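Local coordinates for protein Rho guanine nucleotide exchange factor 3 (Mus musculus, PDB 2Z0Q) that acts as a guanine nucleotide exchange factor for the GTPases RhoA and RhoB, present here as its DH–PH fragment, at residues 91-96 with 177-182; 214-219 with 269-274; 224-229 with 249-254. All blocks are in the same frame, centred on the assembly; numbering follows the deposited sequence.

Contact 1: 91-96 with 177-182; sequences TEHVGP and DNPDQQ
The carbonyl O of Glu92 lies 3.9 Å from Asn178 ND2, a loose approach, while Glu92 CG covers one face of the neighbouring His93 ring. His93 comes next and meets all three residues from Asn178 to Asp180. Its CG stands anti to the carbonyl carbon (chi1 -51°), beside the backbone N. His93 CD2 lies 3.2 Å from Asn178 OD1, the oxygen being at the ring edge and close to its plane. His93 NE2 packs on Pro179 CG at 3.7 Å, and the two side chains run roughly perpendicular to each other. Nearer the backbone, CB of His93 approaches Asp180 OD1 to 3.3 Å. Asn178 OD1 is already engaged: it accepts from Asp180 N at 2.9 Å, a capping bond at the turn that leads into helix 180-213. The carboxylate of Asp180 then takes two consecutive backbone N-H groups of the other segment. Val94 N reaches Asp180 OD2 at 2.9 Å in a nearly straight bond (171°) that uses the syn lone pair. Gly95 N reaches Asp180 OD1 at 2.7 Å, but from above the carboxylate plane, 44° out of it. Gly95 has no side chain, and a CB on this residue would clash with OD1. A negative group at the start of helix 95-101 would probably be favoured by the helix dipole. Pro96 closes the contact with CD beside the same OD1. The contact thus ties the start of helix 95-101 to that of the long helix 180-213 in the helical DH domain. Helix 15-51 flanks it through Arg20, which bonds Glu92 O and touches Asp180, and Val94 reaches Ile24 of that helix, Leu81 of helix 67-84 and Leu184.

Contact 2: 214-219 with 269-274; sequences LLYLEE and YQLYRQ. With SO4 (sulfate ion), chain C; SO4 (sulfate ion), chain D.
Where the long DH helix 180-213 gives way to the PH domain, Leu214 and Leu215 form a short parallel strand beside Tyr269 and Gln270. Leu215 N donates to Tyr269 O at 2.9 Å, and Leu271 N returns to Leu215 O at 3.0 Å in a nearly straight bond (176°). The isobutyl group of Leu271 reaches the Tyr216 ring, CD2 meeting CE1 at 3.7 Å, and its CD1 packs on Leu214 CB. Leu217 CD1 lies against the extended side chain of Gln270. Beyond the strands the two segments diverge and waters bridge them: one accepts from Leu217 N and lies within bonding distance of Leu271 O, and others link Glu218 OE2 to Gln270 NE2 and Tyr272 O. Gln274 NE2 closes the far end on Glu219 O at 3.3 Å. Arg273 has its chain bent at chi2 (-78°), which sets CD; its NH1 lies over the centre of one face of the Tyr272 ring and donates to Tyr272 O at 2.9 Å. Arg273 NE and NH2 both bond the chain D sulfate (NE to O3 at 2.8 Å), and NH1 and NH2 bond the chain C sulfate (NH2 to O4 at 3.0 Å). Tyr272 OH bonds O2 of the chain C ion at 2.6 Å. An alanine here would probably deprive both sulfates of the Arg273 guanidinium, and Tyr272 O and one face of its ring of NH1. The sulfates probably come from the crystallisation liquor, but their positions are consistent with a basic surface patch that can hold anions.

Contact 3: 224-229 with 249-254; sequences SLIDSS and FLFQEV
The short helix 224-227, which leads into the PH β-sheet, packs on the β-hairpin joining strands 245-251 and 254-263, with Leu225, Ile226 and Ser229 facing Phe251, Glu253 and Val254. Leu225 meets Val254 CB to CB at 3.9 Å, and its CD2 lies 3.8 Å from Glu253 OE1, the two side chains crossing at about a right angle. Val254 CG1, placed between its backbone N and carbonyl carbon (chi1 63°), is directed at the helix and touches Ile226 CG1 at 3.8 Å. The hairpin turns tightly over Gln252 and Glu253: Phe251 N bonds Val254 O, while the reverse bond is weak. This is one of the hairpins of the PH-domain β-sheet; Phe251 also touches Val256 of strand 254-263, and Val254 touches Pro275. Ser229 lies against the base of the Phe251 side chain, OG being 3.3 Å from CB. That hydroxyl has one partner in its own segment and, through water, one across the contact. Ser229 OG donates to Leu225 O at 2.6 Å, one turn back in the helix, and accepts at 2.6 Å from a water whose oxygen takes Glu253 N at 2.8 Å. A second water donates to Leu225 O at 3.0 Å and, weakly, to Glu253 OE2, and also bonds Ser228 OG. Lys211 of helix 180-213 donates through NZ to Ser229 O and Asp227 O.

How the contacts relate
Contact 1 lies in the helical DH domain, contacts 2 and 3 in the PH domain. Centres of contacts 1 and 2 are about 58 Å apart, on opposite sides of the chain's centre, yet helix 180-213 starts in contact 1 and runs directly into strand 214-215 of contact 2, so one continuous helix spans the distance. Contact 1 closes before the others open, and both segments of contact 3 fall between those of contact 2. These two lie about 14 Å apart between centres, share the PH sheet and touch: Leu214 and Tyr216 pack on Ile226, and Tyr269 meets Phe249 edge-to-face. They thus form one packed region of the PH domain where helix 180-213 enters it.

Contact 1: 91-96 with 177-182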
loop_
_atom_site.group_PDB
_atom_site.type_symbol
_atom_site.label_atom_id
_atom_site.label_comp_id
_atom_site.label_asym_id
_atom_site.label_seq_id
_atom_site.Cartn_x
_atom_site.Cartn_y
_atom_site.Cartn_z
ATOM N N THR A 91 -20.634 16.896 22.254
ATOM C CA THR A 91 -21.240 17.069 20.934
ATOM C C THR A 91 -22.607 16.408 20.844
ATOM O O THR A 91 -22.781 15.258 21.240
ATOM C CB THR A 91 -20.328 16.480 19.822
ATOM O OG1 THR A 91 -19.107 17.216 19.764
ATOM C CG2 THR A 91 -21.025 16.588 18.455
ATOM N N GLU A 92 -23.604 17.150 20.347
ATOM C CA GLU A 92 -24.967 16.638 20.227
ATOM C C GLU A 92 -25.129 15.735 18.985
ATOM O O GLU A 92 -25.517 14.572 19.097
ATOM C CB GLU A 92 -25.957 17.810 20.109
ATOM C CG GLU A 92 -27.382 17.422 20.392
ATOM C CD GLU A 92 -28.319 18.649 20.475
ATOM O OE1 GLU A 92 -27.866 19.734 20.915
ATOM O OE2 GLU A 92 -29.509 18.519 20.117
ATOM N N HIS A 93 -24.847 16.309 17.824
ATOM C CA HIS A 93 -24.950 15.582 16.548
ATOM C C HIS A 93 -23.754 15.787 15.652
ATOM O O HIS A 93 -23.277 16.941 15.493
ATOM C CB HIS A 93 -26.155 16.066 15.755
ATOM C CG HIS A 93 -27.418 16.087 16.535
ATOM N ND1 HIS A 93 -28.013 17.256 16.943
ATOM C CD2 HIS A 93 -28.210 15.086 16.973
ATOM C CE1 HIS A 93 -29.125 16.977 17.593
ATOM N NE2 HIS A 93 -29.268 15.667 17.626
ATOM N N VAL A 94 -23.296 14.689 15.036
ATOM C CA VAL A 94 -22.204 14.729 14.079
ATOM C C VAL A 94 -22.709 14.271 12.697
ATOM O O VAL A 94 -22.012 14.399 11.691
ATOM C CB VAL A 94 -21.000 13.802 14.475
ATOM C CG1 VAL A 94 -20.369 14.302 15.760
ATOM C CG2 VAL A 94 -21.469 12.332 14.602
ATOM N N GLY A 95 -23.941 13.769 12.650
ATOM C CA GLY A 95 -24.476 13.251 11.396
ATOM C C GLY A 95 -24.492 14.215 10.220
ATOM O O GLY A 95 -23.916 13.905 9.178
ATOM N N PRO A 96 -25.171 15.365 10.354
ATOM C CA PRO A 96 -25.255 16.376 9.287
ATOM C C PRO A 96 -23.893 16.796 8.769
ATOM O O PRO A 96 -23.670 16.904 7.563
ATOM C CB PRO A 96 -26.010 17.509 9.948
ATOM C CG PRO A 96 -27.004 16.724 10.862
ATOM C CD PRO A 96 -26.090 15.684 11.474
ATOM N N ASP A 177 -33.789 7.674 19.459
ATOM C CA ASP A 177 -34.467 8.959 19.309
ATOM C C ASP A 177 -33.518 10.081 18.899
ATOM O O ASP A 177 -33.867 11.272 18.952
ATOM C CB ASP A 177 -35.152 9.328 20.626
ATOM C CG ASP A 177 -34.158 9.564 21.747
ATOM O OD1 ASP A 177 -33.166 8.803 21.850
ATOM O OD2 ASP A 177 -34.383 10.509 22.532
ATOM N N ASN A 178 -32.301 9.708 18.499
ATOM C CA ASN A 178 -31.317 10.688 18.085
ATOM C C ASN A 178 -31.227 10.584 16.552
ATOM O O ASN A 178 -30.892 9.526 16.036
ATOM C CB ASN A 178 -29.956 10.345 18.694
ATOM C CG ASN A 178 -28.952 11.428 18.488
ATOM O OD1 ASN A 178 -28.811 11.966 17.392
ATOM N ND2 ASN A 178 -28.214 11.764 19.557
ATOM N N PRO A 179 -31.482 11.686 15.823
ATOM C CA PRO A 179 -31.437 11.670 14.351
ATOM C C PRO A 179 -30.092 11.307 13.747
ATOM O O PRO A 179 -29.998 11.050 12.558
ATOM C CB PRO A 179 -31.895 13.077 13.967
ATOM C CG PRO A 179 -31.451 13.913 15.169
ATOM C CD PRO A 179 -31.811 13.038 16.327
ATOM N N ASP A 180 -29.047 11.315 14.575
ATOM C CA ASP A 180 -27.730 10.930 14.094
ATOM C C ASP A 180 -27.779 9.459 13.651
ATOM O O ASP A 180 -26.921 9.032 12.873
ATOM C CB ASP A 180 -26.695 11.068 15.207
ATOM C CG ASP A 180 -25.792 12.265 15.027
ATOM O OD1 ASP A 180 -26.088 13.178 14.201
ATOM O OD2 ASP A 180 -24.748 12.300 15.719
ATOM N N GLN A 181 -28.711 8.659 14.168
ATOM C CA GLN A 181 -28.733 7.255 13.719
ATOM C C GLN A 181 -28.837 7.170 12.202
ATOM O O GLN A 181 -28.010 6.532 11.547
ATOM C CB GLN A 181 -29.898 6.459 14.318
ATOM C CG GLN A 181 -29.851 6.224 15.773
ATOM C CD GLN A 181 -30.790 5.094 16.194
ATOM O OE1 GLN A 181 -31.928 4.992 15.711
ATOM N NE2 GLN A 181 -30.321 4.253 17.089
ATOM N N GLN A 182 -29.847 7.817 11.622
ATOM C CA GLN A 182 -29.981 7.759 10.159
ATOM C C GLN A 182 -28.813 8.395 9.417
ATOM O O GLN A 182 -28.345 7.883 8.416
ATOM C CB GLN A 182 -31.292 8.412 9.714
ATOM C CG GLN A 182 -32.530 7.569 10.002
ATOM C CD GLN A 182 -33.128 7.769 11.389
ATOM O OE1 GLN A 182 -34.244 7.293 11.646
ATOM N NE2 GLN A 182 -32.412 8.470 12.288
#

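Contact 2: 214-219 with 269-274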
loop_
_atom_site.group_PDB
_atom_site.type_symbol
_atom_site.label_atom_id
_atom_site.label_comp_id
_atom_site.label_asym_id
_atom_site.label_seq_id
_atom_site.Cartn_x
_atom_site.Cartn_y
_atom_site.Cartn_z
ATOM N N LEU A 214 7.053 -3.772 -17.909
ATOM C CA LEU A 214 7.861 -4.997 -18.130
ATOM C C LEU A 214 8.679 -4.801 -19.402
ATOM O O LEU A 214 8.194 -4.241 -20.395
ATOM C CB LEU A 214 6.972 -6.233 -18.283
ATOM C CG LEU A 214 6.180 -6.607 -16.999
ATOM C CD1 LEU A 214 5.303 -7.831 -17.281
ATOM C CD2 LEU A 214 7.172 -6.933 -15.850
ATOM N N LEU A 215 9.926 -5.252 -19.372
ATOM C CA LEU A 215 10.818 -5.107 -20.517
ATOM C C LEU A 215 11.244 -6.499 -20.956
ATOM O O LEU A 215 11.710 -7.272 -20.139
ATOM C CB LEU A 215 12.008 -4.274 -20.067
ATOM C CG LEU A 215 13.166 -3.993 -21.001
ATOM C CD1 LEU A 215 12.691 -3.296 -22.287
ATOM C CD2 LEU A 215 14.115 -3.077 -20.220
ATOM N N TYR A 216 11.057 -6.810 -22.234
ATOM C CA TYR A 216 11.378 -8.123 -22.781
ATOM C C TYR A 216 12.574 -8.023 -23.740
ATOM O O TYR A 216 12.385 -7.813 -24.945
ATOM C CB TYR A 216 10.152 -8.661 -23.538
ATOM C CG TYR A 216 8.865 -8.655 -22.731
ATOM C CD1 TYR A 216 8.488 -9.762 -21.960
ATOM C CD2 TYR A 216 8.014 -7.545 -22.734
ATOM C CE1 TYR A 216 7.292 -9.764 -21.216
ATOM C CE2 TYR A 216 6.829 -7.544 -22.006
ATOM C CZ TYR A 216 6.467 -8.645 -21.253
ATOM O OH TYR A 216 5.262 -8.626 -20.576
ATOM N N LEU A 217 13.793 -8.188 -23.229
ATOM C CA LEU A 217 14.966 -8.052 -24.089
ATOM C C LEU A 217 15.509 -9.363 -24.643
ATOM O O LEU A 217 16.470 -9.369 -25.441
ATOM C CB LEU A 217 16.060 -7.276 -23.348
ATOM C CG LEU A 217 15.571 -5.911 -22.859
ATOM C CD1 LEU A 217 16.682 -5.198 -22.072
ATOM C CD2 LEU A 217 15.105 -5.083 -24.070
ATOM N N GLU A 218 14.898 -10.478 -24.250
ATOM C CA GLU A 218 15.354 -11.768 -24.763
ATOM C C GLU A 218 14.208 -12.607 -25.306
ATOM O O GLU A 218 13.062 -12.459 -24.904
ATOM C CB GLU A 218 16.107 -12.545 -23.681
ATOM C CG GLU A 218 17.285 -11.762 -23.091
ATOM C CD GLU A 218 17.945 -12.507 -21.954
ATOM O OE1 GLU A 218 18.694 -13.467 -22.242
ATOM O OE2 GLU A 218 17.700 -12.152 -20.794
ATOM N N GLU A 219 14.539 -13.502 -26.225
ATOM C CA GLU A 219 13.554 -14.362 -26.868
ATOM C C GLU A 219 12.690 -15.224 -25.962
ATOM O O GLU A 219 13.158 -15.768 -24.949
ATOM C CB GLU A 219 14.257 -15.266 -27.880
ATOM C CG GLU A 219 14.766 -14.509 -29.074
ATOM C CD GLU A 219 13.642 -13.866 -29.863
ATOM O OE1 GLU A 219 12.951 -12.968 -29.314
ATOM O OE2 GLU A 219 13.451 -14.267 -31.038
ATOM N N TYR A 269 11.165 -2.979 -15.598
ATOM C CA TYR A 269 11.430 -4.280 -14.942
ATOM C C TYR A 269 11.789 -5.280 -16.044
ATOM O O TYR A 269 10.929 -5.837 -16.754
ATOM C CB TYR A 269 10.174 -4.709 -14.136
ATOM C CG TYR A 269 9.774 -3.647 -13.132
ATOM C CD1 TYR A 269 10.443 -3.508 -11.922
ATOM C CD2 TYR A 269 8.808 -2.694 -13.459
ATOM C CE1 TYR A 269 10.180 -2.441 -11.064
ATOM C CE2 TYR A 269 8.525 -1.619 -12.592
ATOM C CZ TYR A 269 9.210 -1.498 -11.421
ATOM O OH TYR A 269 8.945 -0.408 -10.613
ATOM N N GLN A 270 13.100 -5.469 -16.187
ATOM C CA GLN A 270 13.681 -6.329 -17.204
ATOM C C GLN A 270 13.496 -7.807 -16.839
ATOM O O GLN A 270 13.984 -8.250 -15.780
ATOM C CB GLN A 270 15.181 -5.953 -17.337
ATOM C CG GLN A 270 15.910 -6.726 -18.429
ATOM C CD GLN A 270 17.386 -6.351 -18.507
ATOM O OE1 GLN A 270 17.814 -5.353 -17.944
ATOM N NE2 GLN A 270 18.161 -7.168 -19.196
ATOM N N LEU A 271 12.763 -8.544 -17.667
ATOM C CA LEU A 271 12.525 -9.957 -17.326
ATOM C C LEU A 271 13.863 -10.684 -17.172
ATOM O O LEU A 271 14.754 -10.547 -18.021
ATOM C CB LEU A 271 11.639 -10.654 -18.354
ATOM C CG LEU A 271 10.145 -10.615 -17.960
ATOM C CD1 LEU A 271 9.615 -9.190 -18.121
ATOM C CD2 LEU A 271 9.348 -11.606 -18.786
ATOM N N TYR A 272 13.985 -11.454 -16.084
ATOM C CA TYR A 272 15.221 -12.205 -15.770
ATOM C C TYR A 272 15.248 -13.602 -16.424
ATOM O O TYR A 272 16.324 -14.141 -16.739
ATOM C CB TYR A 272 15.318 -12.298 -14.245
ATOM C CG TYR A 272 16.570 -12.916 -13.674
ATOM C CD1 TYR A 272 17.809 -12.311 -13.870
ATOM C CD2 TYR A 272 16.496 -14.044 -12.833
ATOM C CE1 TYR A 272 18.959 -12.793 -13.243
ATOM C CE2 TYR A 272 17.655 -14.545 -12.179
ATOM C CZ TYR A 272 18.874 -13.904 -12.394
ATOM O OH TYR A 272 20.001 -14.299 -11.744
ATOM N N ARG A 273 14.071 -14.181 -16.612
ATOM C CA ARG A 273 13.889 -15.484 -17.249
ATOM C C ARG A 273 12.524 -15.421 -17.879
ATOM O O ARG A 273 11.793 -14.423 -17.728
ATOM C CB ARG A 273 13.904 -16.625 -16.221
ATOM C CG ARG A 273 15.195 -16.730 -15.457
ATOM C CD ARG A 273 16.295 -17.414 -16.282
ATOM N NE ARG A 273 17.432 -17.797 -15.435
ATOM C CZ ARG A 273 18.415 -16.982 -15.072
ATOM N NH1 ARG A 273 18.426 -15.710 -15.473
ATOM N NH2 ARG A 273 19.417 -17.452 -14.330
ATOM N N GLN A 274 12.157 -16.489 -18.556
ATOM C CA GLN A 274 10.835 -16.552 -19.158
ATOM C C GLN A 274 9.816 -16.689 -18.035
ATOM O O GLN A 274 10.108 -17.221 -16.964
ATOM C CB GLN A 274 10.765 -17.730 -20.103
ATOM C CG GLN A 274 11.874 -17.603 -21.143
ATOM C CD GLN A 274 11.874 -18.743 -22.116
ATOM O OE1 GLN A 274 11.413 -19.830 -21.801
ATOM N NE2 GLN A 274 12.414 -18.505 -23.313
HETATM S S SO4 C . 22.293 -14.984 -13.990
HETATM O O1 SO4 C . 23.670 -15.051 -14.586
HETATM O O2 SO4 C . 22.240 -13.856 -12.984
HETATM O O3 SO4 C . 21.292 -14.719 -15.079
HETATM O O4 SO4 C . 21.997 -16.316 -13.356
HETATM S S SO4 D . 17.791 -20.975 -14.199
HETATM O O1 SO4 D . 18.071 -21.307 -15.643
HETATM O O2 SO4 D . 18.941 -20.169 -13.682
HETATM O O3 SO4 D . 16.576 -20.127 -14.126
HETATM O O4 SO4 D . 17.598 -22.203 -13.378
HETATM O O HOH W 1 14.446 -9.219 -20.655
HETATM O O HOH W 2 17.040 -9.737 -20.421
HETATM O O HOH W 3 18.283 -12.704 -17.943
HETATM O O HOH W 4 17.460 -15.041 -19.631
#

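Contact 3: 224-229 with 249-254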
loop_
_atom_site.group_PDB
_atom_site.type_symbol
_atom_site.label_atom_id
_atom_site.label_comp_id
_atom_site.label_asym_id
_atom_site.label_seq_id
_atom_site.Cartn_x
_atom_site.Cartn_y
_atom_site.Cartn_z
ATOM N N SER A 224 1.213 -14.677 -23.205
ATOM C CA SER A 224 -0.151 -14.168 -23.257
ATOM C C SER A 224 -0.814 -14.145 -21.889
ATOM O O SER A 224 -1.782 -13.418 -21.678
ATOM C CB SER A 224 -1.000 -15.005 -24.225
ATOM O OG SER A 224 -1.259 -16.285 -23.670
ATOM N N LEU A 225 -0.311 -14.947 -20.956
ATOM C CA LEU A 225 -0.889 -14.987 -19.631
ATOM C C LEU A 225 -0.622 -13.667 -18.934
ATOM O O LEU A 225 -1.412 -13.235 -18.104
ATOM C CB LEU A 225 -0.304 -16.148 -18.814
ATOM C CG LEU A 225 -0.799 -17.547 -19.178
ATOM C CD1 LEU A 225 -0.028 -18.585 -18.322
ATOM C CD2 LEU A 225 -2.312 -17.646 -18.917
ATOM N N ILE A 226 0.509 -13.030 -19.233
ATOM C CA ILE A 226 0.777 -11.735 -18.614
ATOM C C ILE A 226 -0.240 -10.727 -19.190
ATOM O O ILE A 226 -0.878 -9.982 -18.454
ATOM C CB ILE A 226 2.203 -11.216 -18.932
ATOM C CG1 ILE A 226 3.249 -12.076 -18.192
ATOM C CG2 ILE A 226 2.345 -9.771 -18.480
ATOM C CD1 ILE A 226 4.651 -11.929 -18.794
ATOM N N ASP A 227 -0.346 -10.716 -20.507
ATOM C CA ASP A 227 -1.258 -9.802 -21.223
ATOM C C ASP A 227 -2.704 -9.899 -20.730
ATOM O O ASP A 227 -3.384 -8.885 -20.548
ATOM C CB ASP A 227 -1.201 -10.103 -22.730
ATOM C CG ASP A 227 0.217 -10.008 -23.297
ATOM O OD1 ASP A 227 1.141 -9.596 -22.567
ATOM O OD2 ASP A 227 0.422 -10.339 -24.479
ATOM N N SER A 228 -3.167 -11.121 -20.503
ATOM C CA SER A 228 -4.525 -11.350 -20.054
ATOM C C SER A 228 -4.723 -11.134 -18.565
ATOM O O SER A 228 -5.845 -11.191 -18.088
ATOM C CB SER A 228 -4.962 -12.767 -20.435
ATOM O OG SER A 228 -4.239 -13.758 -19.709
ATOM N N SER A 229 -3.648 -10.873 -17.819
ATOM C CA SER A 229 -3.803 -10.684 -16.386
ATOM C C SER A 229 -4.514 -9.387 -16.050
ATOM O O SER A 229 -4.255 -8.333 -16.647
ATOM C CB SER A 229 -2.447 -10.711 -15.663
ATOM O OG SER A 229 -1.770 -11.941 -15.875
ATOM N N PHE A 249 6.762 -10.603 -9.612
ATOM C CA PHE A 249 5.342 -10.309 -9.790
ATOM C C PHE A 249 4.518 -11.585 -9.930
ATOM O O PHE A 249 4.720 -12.383 -10.858
ATOM C CB PHE A 249 5.141 -9.493 -11.082
ATOM C CG PHE A 249 5.824 -8.151 -11.070
ATOM C CD1 PHE A 249 5.216 -7.040 -10.485
ATOM C CD2 PHE A 249 7.086 -8.001 -11.636
ATOM C CE1 PHE A 249 5.855 -5.800 -10.464
ATOM C CE2 PHE A 249 7.717 -6.788 -11.615
ATOM C CZ PHE A 249 7.105 -5.664 -11.030
ATOM N N LEU A 250 3.573 -11.768 -9.015
ATOM C CA LEU A 250 2.677 -12.886 -9.102
ATOM C C LEU A 250 1.328 -12.386 -9.664
ATOM O O LEU A 250 0.516 -11.807 -8.937
ATOM C CB LEU A 250 2.429 -13.513 -7.717
ATOM C CG LEU A 250 1.383 -14.652 -7.765
ATOM C CD1 LEU A 250 1.877 -15.833 -8.629
ATOM C CD2 LEU A 250 1.093 -15.106 -6.353
ATOM N N PHE A 251 1.118 -12.580 -10.958
ATOM C CA PHE A 251 -0.169 -12.232 -11.562
ATOM C C PHE A 251 -1.027 -13.481 -11.278
ATOM O O PHE A 251 -0.492 -14.525 -10.921
ATOM C CB PHE A 251 -0.007 -11.997 -13.069
ATOM C CG PHE A 251 0.731 -10.721 -13.400
ATOM C CD1 PHE A 251 0.085 -9.478 -13.333
ATOM C CD2 PHE A 251 2.068 -10.765 -13.777
ATOM C CE1 PHE A 251 0.767 -8.290 -13.641
ATOM C CE2 PHE A 251 2.763 -9.599 -14.085
ATOM C CZ PHE A 251 2.108 -8.346 -14.019
ATOM N N GLN A 252 -2.351 -13.403 -11.437
ATOM C CA GLN A 252 -3.168 -14.560 -11.095
ATOM C C GLN A 252 -2.725 -15.884 -11.692
ATOM O O GLN A 252 -2.712 -16.912 -11.008
ATOM C CB GLN A 252 -4.624 -14.320 -11.492
ATOM C CG GLN A 252 -5.587 -15.391 -10.965
ATOM C CD GLN A 252 -5.738 -15.325 -9.462
ATOM O OE1 GLN A 252 -4.960 -15.926 -8.724
ATOM N NE2 GLN A 252 -6.743 -14.567 -8.994
ATOM N N GLU A 253 -2.334 -15.865 -12.960
ATOM C CA GLU A 253 -1.965 -17.097 -13.624
ATOM C C GLU A 253 -0.501 -17.241 -14.028
ATOM O O GLU A 253 -0.131 -18.256 -14.611
ATOM C CB GLU A 253 -2.850 -17.277 -14.865
ATOM C CG GLU A 253 -4.353 -17.350 -14.522
ATOM C CD GLU A 253 -5.194 -17.610 -15.754
ATOM O OE1 GLU A 253 -4.970 -18.651 -16.399
ATOM O OE2 GLU A 253 -6.059 -16.774 -16.090
ATOM N N VAL A 254 0.312 -16.247 -13.701
ATOM C CA VAL A 254 1.721 -16.304 -14.103
ATOM C C VAL A 254 2.664 -15.533 -13.186
ATOM O O VAL A 254 2.357 -14.426 -12.726
ATOM C CB VAL A 254 1.879 -15.824 -15.597
ATOM C CG1 VAL A 254 1.453 -14.364 -15.718
ATOM C CG2 VAL A 254 3.366 -16.005 -16.101
HETATM O O HOH W 5 -3.924 -14.684 -17.330
HETATM O O HOH W 6 -3.120 -13.908 -14.839
#